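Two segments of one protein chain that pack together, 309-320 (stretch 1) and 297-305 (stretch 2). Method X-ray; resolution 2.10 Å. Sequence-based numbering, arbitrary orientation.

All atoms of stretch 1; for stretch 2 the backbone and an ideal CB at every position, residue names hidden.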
# COMPACT_ATOMS: atom_id res chain seq x y z
N LEU A 309 6.63 13.64 -5.81
CA LEU A 309 6.15 12.45 -6.45
C LEU A 309 5.80 11.35 -5.46
O LEU A 309 5.99 11.49 -4.24
CB LEU A 309 7.18 12.00 -7.47
CG LEU A 309 7.23 12.88 -8.74
CD1 LEU A 309 8.19 12.22 -9.71
CD2 LEU A 309 5.88 13.09 -9.39
N ALA A 310 5.25 10.27 -6.00
CA ALA A 310 4.60 9.27 -5.21
C ALA A 310 5.59 8.27 -4.67
O ALA A 310 6.35 7.68 -5.42
CB ALA A 310 3.54 8.54 -6.01
N ARG A 311 5.53 8.06 -3.37
CA ARG A 311 6.27 7.02 -2.78
C ARG A 311 5.74 5.66 -3.22
O ARG A 311 4.56 5.51 -3.52
CB ARG A 311 6.27 7.19 -1.26
CG ARG A 311 7.18 8.34 -0.90
CD ARG A 311 7.57 8.40 0.53
NE ARG A 311 6.74 9.36 1.20
CZ ARG A 311 7.14 10.46 1.84
NH1 ARG A 311 8.41 10.81 2.00
NH2 ARG A 311 6.20 11.22 2.37
N GLU A 312 6.62 4.69 -3.30
CA GLU A 312 6.21 3.34 -3.60
C GLU A 312 5.13 2.89 -2.65
O GLU A 312 4.13 2.32 -3.06
CB GLU A 312 7.40 2.39 -3.51
CG GLU A 312 7.05 0.91 -3.58
CD GLU A 312 6.54 0.41 -4.92
OE1 GLU A 312 6.11 1.22 -5.78
OE2 GLU A 312 6.59 -0.83 -5.11
N ASN A 313 5.35 3.14 -1.37
CA ASN A 313 4.37 2.78 -0.35
C ASN A 313 4.69 3.52 0.93
O ASN A 313 5.82 3.95 1.13
CB ASN A 313 4.35 1.25 -0.08
CG ASN A 313 5.66 0.73 0.43
OD1 ASN A 313 6.62 0.60 -0.33
ND2 ASN A 313 5.73 0.47 1.74
N ILE A 314 3.67 3.63 1.78
CA ILE A 314 3.76 4.23 3.11
C ILE A 314 3.11 3.26 4.10
O ILE A 314 1.94 2.85 3.90
CB ILE A 314 3.07 5.62 3.13
CG1 ILE A 314 3.62 6.51 1.99
CG2 ILE A 314 3.22 6.29 4.49
CD1 ILE A 314 3.01 7.91 1.94
N PRO A 315 3.82 2.86 5.15
CA PRO A 315 5.20 3.23 5.40
C PRO A 315 6.15 2.41 4.55
O PRO A 315 6.03 1.18 4.50
CB PRO A 315 5.40 2.89 6.87
CG PRO A 315 4.46 1.74 7.11
CD PRO A 315 3.29 2.00 6.23
N GLY A 316 7.06 3.08 3.87
CA GLY A 316 8.05 2.42 3.03
C GLY A 316 9.36 3.18 3.08
O GLY A 316 9.72 3.74 4.12
N ARG A 317 10.08 3.19 1.96
CA ARG A 317 11.23 4.06 1.80
C ARG A 317 10.73 5.48 1.88
O ARG A 317 9.71 5.82 1.30
CB ARG A 317 11.91 3.87 0.45
CG ARG A 317 12.48 2.49 0.29
CD ARG A 317 13.62 2.23 1.27
NE ARG A 317 14.21 0.94 0.95
CZ ARG A 317 15.12 0.75 0.00
NH1 ARG A 317 15.60 1.76 -0.72
NH2 ARG A 317 15.56 -0.48 -0.22
N ASN A 318 11.45 6.28 2.64
CA ASN A 318 11.11 7.66 2.81
C ASN A 318 11.37 8.46 1.52
O ASN A 318 10.63 9.41 1.20
CB ASN A 318 11.91 8.22 3.99
CG ASN A 318 11.62 9.67 4.26
OD1 ASN A 318 12.53 10.52 4.28
ND2 ASN A 318 10.34 9.99 4.44
N ASP A 319 12.41 8.07 0.79
CA ASP A 319 12.90 8.89 -0.33
C ASP A 319 12.60 8.34 -1.70
O ASP A 319 12.71 9.05 -2.69
CB ASP A 319 14.41 9.07 -0.21
CG ASP A 319 14.83 9.76 1.08
OD1 ASP A 319 14.02 10.50 1.68
OD2 ASP A 319 15.97 9.56 1.48
N MET A 320 12.19 7.08 -1.77
CA MET A 320 12.06 6.44 -3.04
C MET A 320 10.68 6.66 -3.60
O MET A 320 9.69 6.29 -2.98
CB MET A 320 12.32 4.95 -2.89
CG MET A 320 12.40 4.22 -4.20
SD MET A 320 12.66 2.47 -3.87
CE MET A 320 11.02 1.98 -3.33
N UNK A 297 -4.60 12.32 -0.78
CA UNK A 297 -3.66 12.69 0.28
C UNK A 297 -2.32 11.99 0.12
O UNK A 297 -1.29 12.57 0.37
CB UNK A 297 -4.25 12.36 1.65
N UNK A 298 -2.36 10.73 -0.27
CA UNK A 298 -1.16 9.96 -0.49
C UNK A 298 -0.14 10.67 -1.41
O UNK A 298 1.07 10.55 -1.21
CB UNK A 298 -1.54 8.60 -1.08
N UNK A 299 -0.64 11.35 -2.42
CA UNK A 299 0.17 11.96 -3.48
C UNK A 299 0.38 13.43 -3.22
O UNK A 299 1.24 14.05 -3.83
CB UNK A 299 -0.49 11.76 -4.85
N UNK A 300 -0.44 14.00 -2.33
CA UNK A 300 -0.29 15.37 -1.96
C UNK A 300 0.60 15.50 -0.72
O UNK A 300 1.81 15.61 -0.86
CB UNK A 300 -1.66 16.00 -1.72
N UNK A 301 0.04 15.49 0.48
CA UNK A 301 0.84 15.57 1.69
C UNK A 301 1.75 14.37 1.86
O UNK A 301 2.80 14.46 2.49
CB UNK A 301 -0.07 15.70 2.91
N UNK A 302 1.34 13.23 1.31
CA UNK A 302 2.15 12.04 1.36
C UNK A 302 3.28 11.97 0.35
O UNK A 302 4.06 11.00 0.36
CB UNK A 302 1.24 10.82 1.17
N UNK A 303 3.39 12.95 -0.54
CA UNK A 303 4.43 12.90 -1.55
C UNK A 303 5.80 12.98 -0.91
O UNK A 303 5.98 13.59 0.15
CB UNK A 303 4.25 14.03 -2.57
N UNK A 304 6.77 12.31 -1.53
CA UNK A 304 8.17 12.54 -1.24
C UNK A 304 8.34 14.04 -1.49
O UNK A 304 8.06 14.50 -2.59
CB UNK A 304 9.10 11.68 -2.09
N UNK A 305 8.75 14.82 -0.45
CA UNK A 305 8.70 16.30 -0.53
C UNK A 305 9.65 16.95 -1.53
O UNK A 305 9.35 18.02 -2.02
CB UNK A 305 9.00 16.88 0.85

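Position 297 lies out of reach of stretch 1, which sets no preference there. The residue is Arg 297. Its backbone O accepts a hydrogen bond from the N of position 302, 2.9 Å away.

At position 298 CA-to-CB points sideways, and the ideal CB has nothing of stretch 1 within 5.5 Å. A short side chain would not reach stretch 1. A long one could meet the apolar Ile 314 and the backbone O of Arg 311. A long aliphatic chain would suit the first, and a chain with an apolar body and a donor at its end would suit both. The residue is Tyr 298, with chi1 t. Its OH donates a hydrogen bond to Arg 311 O at 2.7 Å. Ile 314 CD1 lies over one ring face, 4.1 Å from the centroid, in a CH-pi contact.

At position 299 the ideal CB is 5.3 Å from Ala 310 CB. That small methyl leaves room for a large apolar or aromatic group. The residue is Tyr 299. Its CD1 meets Ala 310 CB at 3.5 Å, at the ring edge.

Position 300 is out of reach and begins a type I turn that ends at position 303. Many residues would fit; it is Trp 300. Position 301 points away, so many would fit here too. It is Glu 301.

At position 302 an ideal CB would lie 3.5 Å from Ile 314 CD1, which is tight, and would clash with the O of Tyr 298 at 2.4 Å. Glycine suits best, and the residue is Gly 302. Its O accepts two weak hydrogen bonds, from Arg 311 NH2 at 2.9 Å and Arg 311 NE at 3.3 Å. Water 1 joins it to Arg 311 N and Tyr 298 O.

At position 303 the ideal CB is 3.5 Å from Leu 309 O. A small side chain suits this close approach. The residue is Ala 303, whose CA is 3.4 Å from Leu 309 O.

At position 304 the backbone N donates to Leu 309 O at 2.9 Å, which argues against proline. The ideal CB is 4.0 Å from Arg 311 CG. A flexible chain, polar or acidic, could run past Asp 319. The residue is Glu 304. Its CG is 3.5 Å from Asp 319 O, and water 2 links the two carboxylates.

Position 305 points away, and many residues would suit. It is Pro 305, whose CD is 3.8 Å from Arg 311 NH1.

Stretch 2, residues 297-305: RYYWEGAEP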
# COMPACT_ATOMS: atom_id res chain seq x y z
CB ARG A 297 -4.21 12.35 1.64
CG ARG A 297 -5.43 13.12 2.08
CD ARG A 297 -5.98 12.47 3.34
NE ARG A 297 -7.30 12.98 3.65
CZ ARG A 297 -8.16 12.39 4.46
NH1 ARG A 297 -7.85 11.26 5.09
NH2 ARG A 297 -9.34 12.95 4.65
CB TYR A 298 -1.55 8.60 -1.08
CG TYR A 298 -0.42 7.67 -1.19
CD1 TYR A 298 0.45 7.76 -2.25
CD2 TYR A 298 -0.17 6.74 -0.20
CE1 TYR A 298 1.52 6.91 -2.36
CE2 TYR A 298 0.91 5.87 -0.29
CZ TYR A 298 1.76 5.97 -1.38
OH TYR A 298 2.85 5.17 -1.51
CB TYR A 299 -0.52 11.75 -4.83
CG TYR A 299 -0.77 10.31 -5.02
CD1 TYR A 299 0.21 9.48 -5.52
CD2 TYR A 299 -1.98 9.74 -4.62
CE1 TYR A 299 0.00 8.12 -5.64
CE2 TYR A 299 -2.19 8.39 -4.72
CZ TYR A 299 -1.21 7.58 -5.22
OH TYR A 299 -1.46 6.25 -5.32
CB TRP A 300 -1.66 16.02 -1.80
CG TRP A 300 -1.51 17.49 -1.68
CD1 TRP A 300 -1.77 18.26 -0.60
CD2 TRP A 300 -1.01 18.36 -2.70
NE1 TRP A 300 -1.49 19.57 -0.88
CE2 TRP A 300 -1.01 19.66 -2.16
CE3 TRP A 300 -0.58 18.16 -4.02
CZ2 TRP A 300 -0.58 20.77 -2.90
CZ3 TRP A 300 -0.16 19.25 -4.75
CH2 TRP A 300 -0.18 20.55 -4.19
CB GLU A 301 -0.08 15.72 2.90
CG GLU A 301 -0.86 14.47 3.23
CD GLU A 301 -1.93 14.72 4.25
OE1 GLU A 301 -2.95 15.34 3.91
OE2 GLU A 301 -1.74 14.25 5.39
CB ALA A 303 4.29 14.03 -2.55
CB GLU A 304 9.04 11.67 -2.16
CG GLU A 304 10.52 11.66 -1.88
CD GLU A 304 11.15 13.00 -2.09
OE1 GLU A 304 11.06 13.53 -3.24
OE2 GLU A 304 11.72 13.55 -1.11
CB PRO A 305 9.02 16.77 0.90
CG PRO A 305 9.70 15.61 1.54
CD PRO A 305 9.15 14.37 0.90
O HOH W 1 3.43 9.31 -1.82
O HOH W 2 12.27 12.68 1.19
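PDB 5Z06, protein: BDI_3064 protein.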